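Local coordinates for protein Dye type peroxidase A (PDB 6GZW) that binds haem and, as a dye-decolourising peroxidase, probably catalyses the peroxide-dependent oxidation of dyes and related substrates, at residues A[17-23]-A[199-203]; A[87-92]-A[124-128]; A[212-216]-A[358-362]. One frame throughout, in Å; residues are numbered along the deposited sequence.

In the fold
The three contacts show loops and strand ends gathering round the middle strands of an antiparallel sheet in a Dyp-type peroxidase. Interactions 2 and 3, centres about 12 Å apart, share that sheet: neighbouring strands 83-89 and 350-360, hydrogen-bonded from A359 N to F88 O (2.8 Å), form the seam between N-terminal and C-terminal halves. Interaction 1 joins the same halves through loops, its I199 side chain about 10 Å from the haem. Its centre lies about 9 Å from interaction 3's, with a Q19 NE2 to P361 O hydrogen bond (2.9 Å) between them, and about 17 Å from interaction 2's (nearest atoms about 5 Å, no touch). Along the chain, interaction 1 encloses interaction 2; interaction 3 follows.

Interaction 1 (A[17-23]-A[199-203]); sequences KHQPGIT and IFVPE
A face-to-face aromatic stack joins two loops, one from the N-terminal and one from the C-terminal half of this Dyp-type peroxidase. F200, the first residue to leave helical backbone angles after helix 195-199 (phi/psi -121/144), has the largest area covered. Its ring (chi1 m, chi2 -67°) lies against that of H18 (chi1 m, chi2 -58°; phi/psi -109/150), with centroids 3.5 Å apart, planes at 10° and H18 ND1 3.4 Å from F200 CE1. H18 ND1 is also hydrogen-bonded to the backbone O of N217. The CA atoms of H18 and F200 are 8.6 Å apart, a gap the rings fill. At the edge of the F200 ring sits I22 (chi1 m, chi2 t), with CD1 4.0 Å from CE1 of F200; I22 CG2 also meets I199 CG2 at 4.3 Å. At the exposed end, the all-trans side chain of K17 extends toward E203 (chi1 m, chi2 t) and closes a salt bridge, K17 NZ to E203 OE1, at 2.9 Å.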
loop_
_atom_site.group_PDB
_atom_site.type_symbol
_atom_site.label_atom_id
_atom_site.label_comp_id
_atom_site.label_asym_id
_atom_site.label_seq_id
_atom_site.Cartn_x
_atom_site.Cartn_y
_atom_site.Cartn_z
ATOM N N LYS A 17 -24.133 18.117 -0.544
ATOM C CA LYS A 17 -25.333 17.363 -0.890
ATOM C C LYS A 17 -25.048 15.844 -0.927
ATOM O O LYS A 17 -25.840 15.049 -0.423
ATOM C CB LYS A 17 -25.873 17.864 -2.233
ATOM C CG LYS A 17 -27.114 17.164 -2.748
ATOM C CD LYS A 17 -27.433 17.715 -4.135
ATOM C CE LYS A 17 -28.802 17.304 -4.639
ATOM N NZ LYS A 17 -29.106 18.013 -5.927
ATOM N N HIS A 18 -23.918 15.467 -1.520
ATOM C CA HIS A 18 -23.470 14.073 -1.615
ATOM C C HIS A 18 -22.264 13.861 -0.706
ATOM O O HIS A 18 -21.498 14.791 -0.474
ATOM C CB HIS A 18 -23.067 13.746 -3.060
ATOM C CG HIS A 18 -24.126 14.075 -4.065
ATOM N ND1 HIS A 18 -25.390 13.524 -4.011
ATOM C CD2 HIS A 18 -24.129 14.928 -5.115
ATOM C CE1 HIS A 18 -26.117 14.008 -5.007
ATOM N NE2 HIS A 18 -25.380 14.869 -5.682
ATOM N N GLN A 19 -22.116 12.641 -0.195
ATOM C CA GLN A 19 -20.878 12.284 0.524
ATOM C C GLN A 19 -19.709 12.278 -0.438
ATOM O O GLN A 19 -19.886 11.916 -1.621
ATOM C CB GLN A 19 -21.004 10.925 1.174
ATOM C CG GLN A 19 -21.843 10.889 2.446
ATOM C CD GLN A 19 -21.688 9.561 3.164
ATOM O OE1 GLN A 19 -20.608 9.283 3.727
ATOM N NE2 GLN A 19 -22.729 8.751 3.178
ATOM N N PRO A 20 -18.508 12.646 0.054
ATOM C CA PRO A 20 -17.273 12.493 -0.723
ATOM C C PRO A 20 -16.937 11.003 -0.966
ATOM O O PRO A 20 -17.492 10.113 -0.323
ATOM C CB PRO A 20 -16.221 13.146 0.187
ATOM C CG PRO A 20 -16.705 12.818 1.540
ATOM C CD PRO A 20 -18.205 12.948 1.476
ATOM N N GLY A 21 -16.089 10.735 -1.949
ATOM C CA GLY A 21 -15.689 9.370 -2.279
ATOM C C GLY A 21 -16.537 8.645 -3.318
ATOM O O GLY A 21 -16.445 7.426 -3.435
ATOM N N ILE A 22 -17.387 9.390 -4.035
ATOM C CA ILE A 22 -18.239 8.843 -5.063
ATOM C C ILE A 22 -17.802 9.418 -6.396
ATOM O O ILE A 22 -17.429 8.659 -7.312
ATOM C CB ILE A 22 -19.731 9.102 -4.770
ATOM C CG1 ILE A 22 -20.105 8.549 -3.391
ATOM C CG2 ILE A 22 -20.619 8.440 -5.827
ATOM C CD1 ILE A 22 -21.513 8.881 -2.942
ATOM N N THR A 23 -17.867 10.742 -6.525
ATOM C CA THR A 23 -17.407 11.458 -7.736
ATOM C C THR A 23 -16.005 12.010 -7.611
ATOM O O THR A 23 -15.429 12.452 -8.585
ATOM C CB THR A 23 -18.341 12.658 -8.078
ATOM O OG1 THR A 23 -18.427 13.573 -6.975
ATOM C CG2 THR A 23 -19.693 12.153 -8.448
ATOM N N ILE A 199 -26.944 7.574 -10.800
ATOM C CA ILE A 199 -26.033 7.389 -9.685
ATOM C C ILE A 199 -26.646 7.740 -8.321
ATOM O O ILE A 199 -26.301 7.094 -7.343
ATOM C CB ILE A 199 -24.749 8.197 -9.952
ATOM C CG1 ILE A 199 -24.119 7.817 -11.316
ATOM C CG2 ILE A 199 -23.715 8.022 -8.831
ATOM C CD1 ILE A 199 -23.982 6.333 -11.548
ATOM N N PHE A 200 -27.561 8.714 -8.244
ATOM C CA PHE A 200 -28.057 9.178 -6.936
ATOM C C PHE A 200 -29.556 9.021 -6.753
ATOM O O PHE A 200 -30.347 9.204 -7.699
ATOM C CB PHE A 200 -27.696 10.643 -6.726
ATOM C CG PHE A 200 -26.217 10.898 -6.596
ATOM C CD1 PHE A 200 -25.504 10.430 -5.497
ATOM C CD2 PHE A 200 -25.538 11.662 -7.544
ATOM C CE1 PHE A 200 -24.133 10.675 -5.376
ATOM C CE2 PHE A 200 -24.179 11.904 -7.432
ATOM C CZ PHE A 200 -23.473 11.424 -6.339
ATOM N N VAL A 201 -29.935 8.691 -5.522
ATOM C CA VAL A 201 -31.326 8.664 -5.109
ATOM C C VAL A 201 -31.781 10.127 -5.162
ATOM O O VAL A 201 -31.036 11.012 -4.748
ATOM C CB VAL A 201 -31.482 8.085 -3.675
ATOM C CG1 VAL A 201 -32.929 8.166 -3.171
ATOM C CG2 VAL A 201 -31.059 6.626 -3.618
ATOM N N PRO A 202 -32.980 10.404 -5.727
ATOM C CA PRO A 202 -33.423 11.801 -5.871
ATOM C C PRO A 202 -33.683 12.545 -4.540
ATOM O O PRO A 202 -33.820 11.901 -3.493
ATOM C CB PRO A 202 -34.726 11.695 -6.697
ATOM C CG PRO A 202 -35.091 10.269 -6.750
ATOM C CD PRO A 202 -33.903 9.443 -6.353
ATOM N N GLU A 203 -33.721 13.882 -4.602
ATOM C CA GLU A 203 -34.021 14.727 -3.430
ATOM C C GLU A 203 -35.362 14.382 -2.814
ATOM O O GLU A 203 -35.488 14.431 -1.592
ATOM C CB GLU A 203 -34.016 16.220 -3.781
ATOM C CG GLU A 203 -32.642 16.819 -4.011
ATOM C CD GLU A 203 -32.694 18.290 -4.381
ATOM O OE1 GLU A 203 -31.878 18.718 -5.220
ATOM O OE2 GLU A 203 -33.549 19.020 -3.839
#

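Interaction 2 (A[87-92]-A[124-128]); sequences GFGHSF and GDLWV
Side-chain and backbone hydrogen bonds together close this antiparallel pairing of neighbouring interior strands in the N-terminal half of the Dyp-type peroxidase, a dimeric alpha-beta barrel relative. S91, with chi1 p, donates from OG to D125 OD1 at 2.7 Å; OD1 also serves a salt bridge with R95, and a water bridges S91 OG (2.7 Å) and G124 N (2.9 Å). G87 and W127 form a hydrogen-bonded pair, G87 N to W127 O and W127 N to G87 O both 2.9 Å, and G89 N adds a nearly linear bond to D125 O, also 2.9 Å. F88 and L126 are the non-hydrogen-bonded pair, CA atoms 4.7 Å apart. The short strand axes approach to 4.7 Å with their directions at 147°. Glycine suits position 89, where a CB would fall 2.1 Å from G124 O. Beyond it the chain passes into the weakly bonded start of helix 90-95, with F92 N bonded to G89 O at 3.1 Å. F88 (chi1 m) and L126 (m, t) share one face, CD2 to CD2 3.5 Å, and F92 CE1 (chi1 t) reaches L126 CD2 at 3.8 Å. Across from strand 29-37, D125 and L126 both face F35, a classic beta bulge; strand 350-360 flanks strand 83-89, and L126 packs on helix 43-61.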
loop_
_atom_site.group_PDB
_atom_site.type_symbol
_atom_site.label_atom_id
_atom_site.label_comp_id
_atom_site.label_asym_id
_atom_site.label_seq_id
_atom_site.Cartn_x
_atom_site.Cartn_y
_atom_site.Cartn_z
ATOM N N GLY A 87 -21.491 3.850 4.893
ATOM C CA GLY A 87 -22.698 3.138 4.452
ATOM C C GLY A 87 -23.249 2.166 5.479
ATOM O O GLY A 87 -22.570 1.824 6.454
ATOM N N PHE A 88 -24.490 1.734 5.243
ATOM C CA PHE A 88 -25.217 0.794 6.082
ATOM C C PHE A 88 -25.591 -0.451 5.277
ATOM O O PHE A 88 -26.105 -0.329 4.146
ATOM C CB PHE A 88 -26.513 1.438 6.624
ATOM C CG PHE A 88 -26.288 2.705 7.367
ATOM C CD1 PHE A 88 -26.122 3.907 6.689
ATOM C CD2 PHE A 88 -26.176 2.703 8.748
ATOM C CE1 PHE A 88 -25.871 5.088 7.362
ATOM C CE2 PHE A 88 -25.927 3.872 9.427
ATOM C CZ PHE A 88 -25.773 5.067 8.747
ATOM N N GLY A 89 -25.379 -1.631 5.846
ATOM C CA GLY A 89 -25.692 -2.893 5.185
ATOM C C GLY A 89 -27.101 -3.336 5.560
ATOM O O GLY A 89 -27.695 -2.800 6.510
ATOM N N HIS A 90 -27.589 -4.331 4.825
ATOM C CA HIS A 90 -28.881 -4.969 5.086
ATOM C C HIS A 90 -29.040 -5.371 6.552
ATOM O O HIS A 90 -30.085 -5.073 7.168
ATOM C CB HIS A 90 -29.044 -6.175 4.156
ATOM C CG HIS A 90 -30.366 -6.865 4.253
ATOM N ND1 HIS A 90 -30.638 -7.819 5.209
ATOM C CD2 HIS A 90 -31.460 -6.802 3.457
ATOM C CE1 HIS A 90 -31.863 -8.283 5.022
ATOM N NE2 HIS A 90 -32.380 -7.687 3.961
ATOM N N SER A 91 -27.998 -5.981 7.129
ATOM C CA SER A 91 -28.050 -6.493 8.498
ATOM C C SER A 91 -28.220 -5.407 9.553
ATOM O O SER A 91 -28.762 -5.664 10.614
ATOM C CB SER A 91 -26.805 -7.334 8.792
ATOM O OG SER A 91 -25.638 -6.569 8.573
ATOM N N PHE A 92 -27.773 -4.186 9.270
ATOM C CA PHE A 92 -27.858 -3.093 10.240
ATOM C C PHE A 92 -29.266 -2.861 10.820
ATOM O O PHE A 92 -29.421 -2.569 12.022
ATOM C CB PHE A 92 -27.386 -1.808 9.570
ATOM C CG PHE A 92 -27.397 -0.599 10.466
ATOM C CD1 PHE A 92 -26.312 -0.314 11.297
ATOM C CD2 PHE A 92 -28.483 0.287 10.472
ATOM C CE1 PHE A 92 -26.314 0.820 12.117
ATOM C CE2 PHE A 92 -28.487 1.400 11.298
ATOM C CZ PHE A 92 -27.405 1.668 12.125
ATOM N N GLY A 124 -21.721 -6.970 6.350
ATOM C CA GLY A 124 -21.434 -6.179 7.549
ATOM C C GLY A 124 -22.527 -5.188 7.825
ATOM O O GLY A 124 -23.236 -4.766 6.918
ATOM N N ASP A 125 -22.653 -4.798 9.098
ATOM C CA ASP A 125 -23.633 -3.763 9.453
ATOM C C ASP A 125 -23.289 -2.399 8.887
ATOM O O ASP A 125 -24.204 -1.662 8.443
ATOM C CB ASP A 125 -23.777 -3.633 10.976
ATOM C CG ASP A 125 -24.355 -4.897 11.662
ATOM O OD1 ASP A 125 -25.134 -5.673 11.025
ATOM O OD2 ASP A 125 -23.993 -5.105 12.864
ATOM N N LEU A 126 -21.993 -2.041 8.912
ATOM C CA LEU A 126 -21.530 -0.701 8.568
ATOM C C LEU A 126 -20.308 -0.787 7.675
ATOM O O LEU A 126 -19.462 -1.663 7.885
ATOM C CB LEU A 126 -21.150 0.080 9.822
ATOM C CG LEU A 126 -22.301 0.438 10.761
ATOM C CD1 LEU A 126 -21.752 0.844 12.111
ATOM C CD2 LEU A 126 -23.174 1.537 10.156
ATOM N N TRP A 127 -20.193 0.132 6.731
ATOM C CA TRP A 127 -19.017 0.178 5.844
ATOM C C TRP A 127 -18.416 1.561 5.865
ATOM O O TRP A 127 -19.131 2.551 5.882
ATOM C CB TRP A 127 -19.483 -0.177 4.441
ATOM C CG TRP A 127 -18.462 -0.143 3.340
ATOM C CD1 TRP A 127 -17.464 -1.066 3.077
ATOM C CD2 TRP A 127 -18.367 0.855 2.319
ATOM N NE1 TRP A 127 -16.790 -0.696 1.946
ATOM C CE2 TRP A 127 -17.317 0.472 1.456
ATOM C CE3 TRP A 127 -19.096 2.024 2.028
ATOM C CZ2 TRP A 127 -16.962 1.230 0.319
ATOM C CZ3 TRP A 127 -18.729 2.795 0.906
ATOM C CH2 TRP A 127 -17.690 2.383 0.053
ATOM N N VAL A 128 -17.076 1.638 5.890
ATOM C CA VAL A 128 -16.387 2.903 5.715
ATOM C C VAL A 128 -15.347 2.761 4.624
ATOM O O VAL A 128 -14.599 1.761 4.604
ATOM C CB VAL A 128 -15.679 3.362 7.018
ATOM C CG1 VAL A 128 -15.139 4.775 6.833
ATOM C CG2 VAL A 128 -16.637 3.280 8.191
HETATM O O HOH W 1 -23.986 -8.419 7.455
#

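Interaction 3 (A[212-216]-A[358-362]); sequences PAWMA and FAVPG
W214 and M215, consecutive in a short 3-10 turn, reach across to the end of a strand by quite different rotamers. W214 takes chi1 p (74°) with chi2 -94°, which lays its six-membered ring along the chain at 359-361: CH2 lies 3.7 Å from A359 CB and CZ3 3.9 Å from P361 CB. M215 folds its side chain with all three torsions m (chi1 -88°), so that SD sits 3.7 Å from A359 CB and 3.7 Å from P361 CA, while CE comes within 3.6 Å of V360 O. A359 CB points toward this pair and touches both. Backbone hydrogen bonds M215 N to P212 O and A216 N to A213 O, each 3.0 Å, form the turn. It belongs to the connection running into strand 219-228, and it packs where the chain leaves the antiparallel sheet of the Dyp-type peroxidase fold at the end of strand 350-360. The W214 indole nitrogen NE1 is hydrogen-bonded to the backbone O of Q101, and the W214 side chain also touches helix 372-375. No direct hydrogen bond links the two segments. A single water does so instead, donating to W214 O (2.6 Å) and A216 O (2.7 Å) and accepting from G362 N (2.9 Å).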
loop_
_atom_site.group_PDB
_atom_site.type_symbol
_atom_site.label_atom_id
_atom_site.label_comp_id
_atom_site.label_asym_id
_atom_site.label_seq_id
_atom_site.Cartn_x
_atom_site.Cartn_y
_atom_site.Cartn_z
ATOM N N PRO A 212 -36.638 5.085 0.781
ATOM C CA PRO A 212 -36.979 5.787 2.013
ATOM C C PRO A 212 -36.300 7.152 2.052
ATOM O O PRO A 212 -35.191 7.314 1.538
ATOM C CB PRO A 212 -36.479 4.849 3.125
ATOM C CG PRO A 212 -35.609 3.818 2.455
ATOM C CD PRO A 212 -35.547 4.109 0.983
ATOM N N ALA A 213 -36.966 8.135 2.650
ATOM C CA ALA A 213 -36.504 9.518 2.586
ATOM C C ALA A 213 -35.108 9.713 3.176
ATOM O O ALA A 213 -34.385 10.582 2.716
ATOM C CB ALA A 213 -37.511 10.439 3.276
ATOM N N TRP A 214 -34.712 8.891 4.159
ATOM C CA TRP A 214 -33.379 9.039 4.759
ATOM C C TRP A 214 -32.244 8.829 3.740
ATOM O O TRP A 214 -31.117 9.260 3.983
ATOM C CB TRP A 214 -33.190 8.111 5.980
ATOM C CG TRP A 214 -33.008 6.669 5.682
ATOM C CD1 TRP A 214 -33.971 5.714 5.645
ATOM C CD2 TRP A 214 -31.767 6.000 5.408
ATOM N NE1 TRP A 214 -33.425 4.489 5.346
ATOM C CE2 TRP A 214 -32.069 4.636 5.200
ATOM C CE3 TRP A 214 -30.434 6.421 5.317
ATOM C CZ2 TRP A 214 -31.087 3.699 4.889
ATOM C CZ3 TRP A 214 -29.459 5.473 5.020
ATOM C CH2 TRP A 214 -29.786 4.143 4.818
ATOM N N MET A 215 -32.529 8.153 2.623
ATOM C CA MET A 215 -31.539 7.965 1.555
ATOM C C MET A 215 -31.449 9.068 0.489
ATOM O O MET A 215 -30.694 8.927 -0.484
ATOM C CB MET A 215 -31.731 6.593 0.900
ATOM C CG MET A 215 -30.965 5.470 1.586
ATOM S SD MET A 215 -29.172 5.667 1.556
ATOM C CE MET A 215 -28.863 5.485 -0.206
ATOM N N ALA A 216 -32.208 10.153 0.654
ATOM C CA ALA A 216 -32.188 11.270 -0.301
ATOM C C ALA A 216 -30.781 11.783 -0.643
ATOM O O ALA A 216 -29.972 11.996 0.256
ATOM C CB ALA A 216 -33.069 12.410 0.198
ATOM N N PHE A 358 -23.999 -1.696 0.272
ATOM C CA PHE A 358 -24.282 -0.722 1.338
ATOM C C PHE A 358 -25.069 0.491 0.847
ATOM O O PHE A 358 -24.898 0.933 -0.300
ATOM C CB PHE A 358 -22.986 -0.302 2.041
ATOM C CG PHE A 358 -22.129 -1.466 2.486
ATOM C CD1 PHE A 358 -22.436 -2.202 3.625
ATOM C CD2 PHE A 358 -21.019 -1.842 1.739
ATOM C CE1 PHE A 358 -21.649 -3.269 4.015
ATOM C CE2 PHE A 358 -20.223 -2.915 2.131
ATOM C CZ PHE A 358 -20.527 -3.636 3.271
ATOM N N ALA A 359 -25.938 0.999 1.731
ATOM C CA ALA A 359 -26.693 2.220 1.497
ATOM C C ALA A 359 -25.901 3.404 2.022
ATOM O O ALA A 359 -25.721 3.545 3.246
ATOM C CB ALA A 359 -28.038 2.153 2.203
ATOM N N VAL A 360 -25.471 4.276 1.130
ATOM C CA VAL A 360 -24.596 5.384 1.463
ATOM C C VAL A 360 -25.454 6.649 1.343
ATOM O O VAL A 360 -25.736 7.110 0.228
ATOM C CB VAL A 360 -23.383 5.386 0.514
ATOM C CG1 VAL A 360 -22.546 6.640 0.627
ATOM C CG2 VAL A 360 -22.509 4.149 0.769
ATOM N N PRO A 361 -25.916 7.197 2.483
ATOM C CA PRO A 361 -26.828 8.351 2.396
ATOM C C PRO A 361 -26.186 9.623 1.883
ATOM O O PRO A 361 -24.993 9.667 1.548
ATOM C CB PRO A 361 -27.287 8.514 3.840
ATOM C CG PRO A 361 -26.088 8.072 4.620
ATOM C CD PRO A 361 -25.644 6.853 3.886
ATOM N N GLY A 362 -26.985 10.677 1.761
ATOM C CA GLY A 362 -26.462 11.984 1.368
ATOM C C GLY A 362 -25.381 12.537 2.279
ATOM O O GLY A 362 -25.169 12.033 3.384
HETATM O O HOH W 2 -29.659 11.067 2.747
#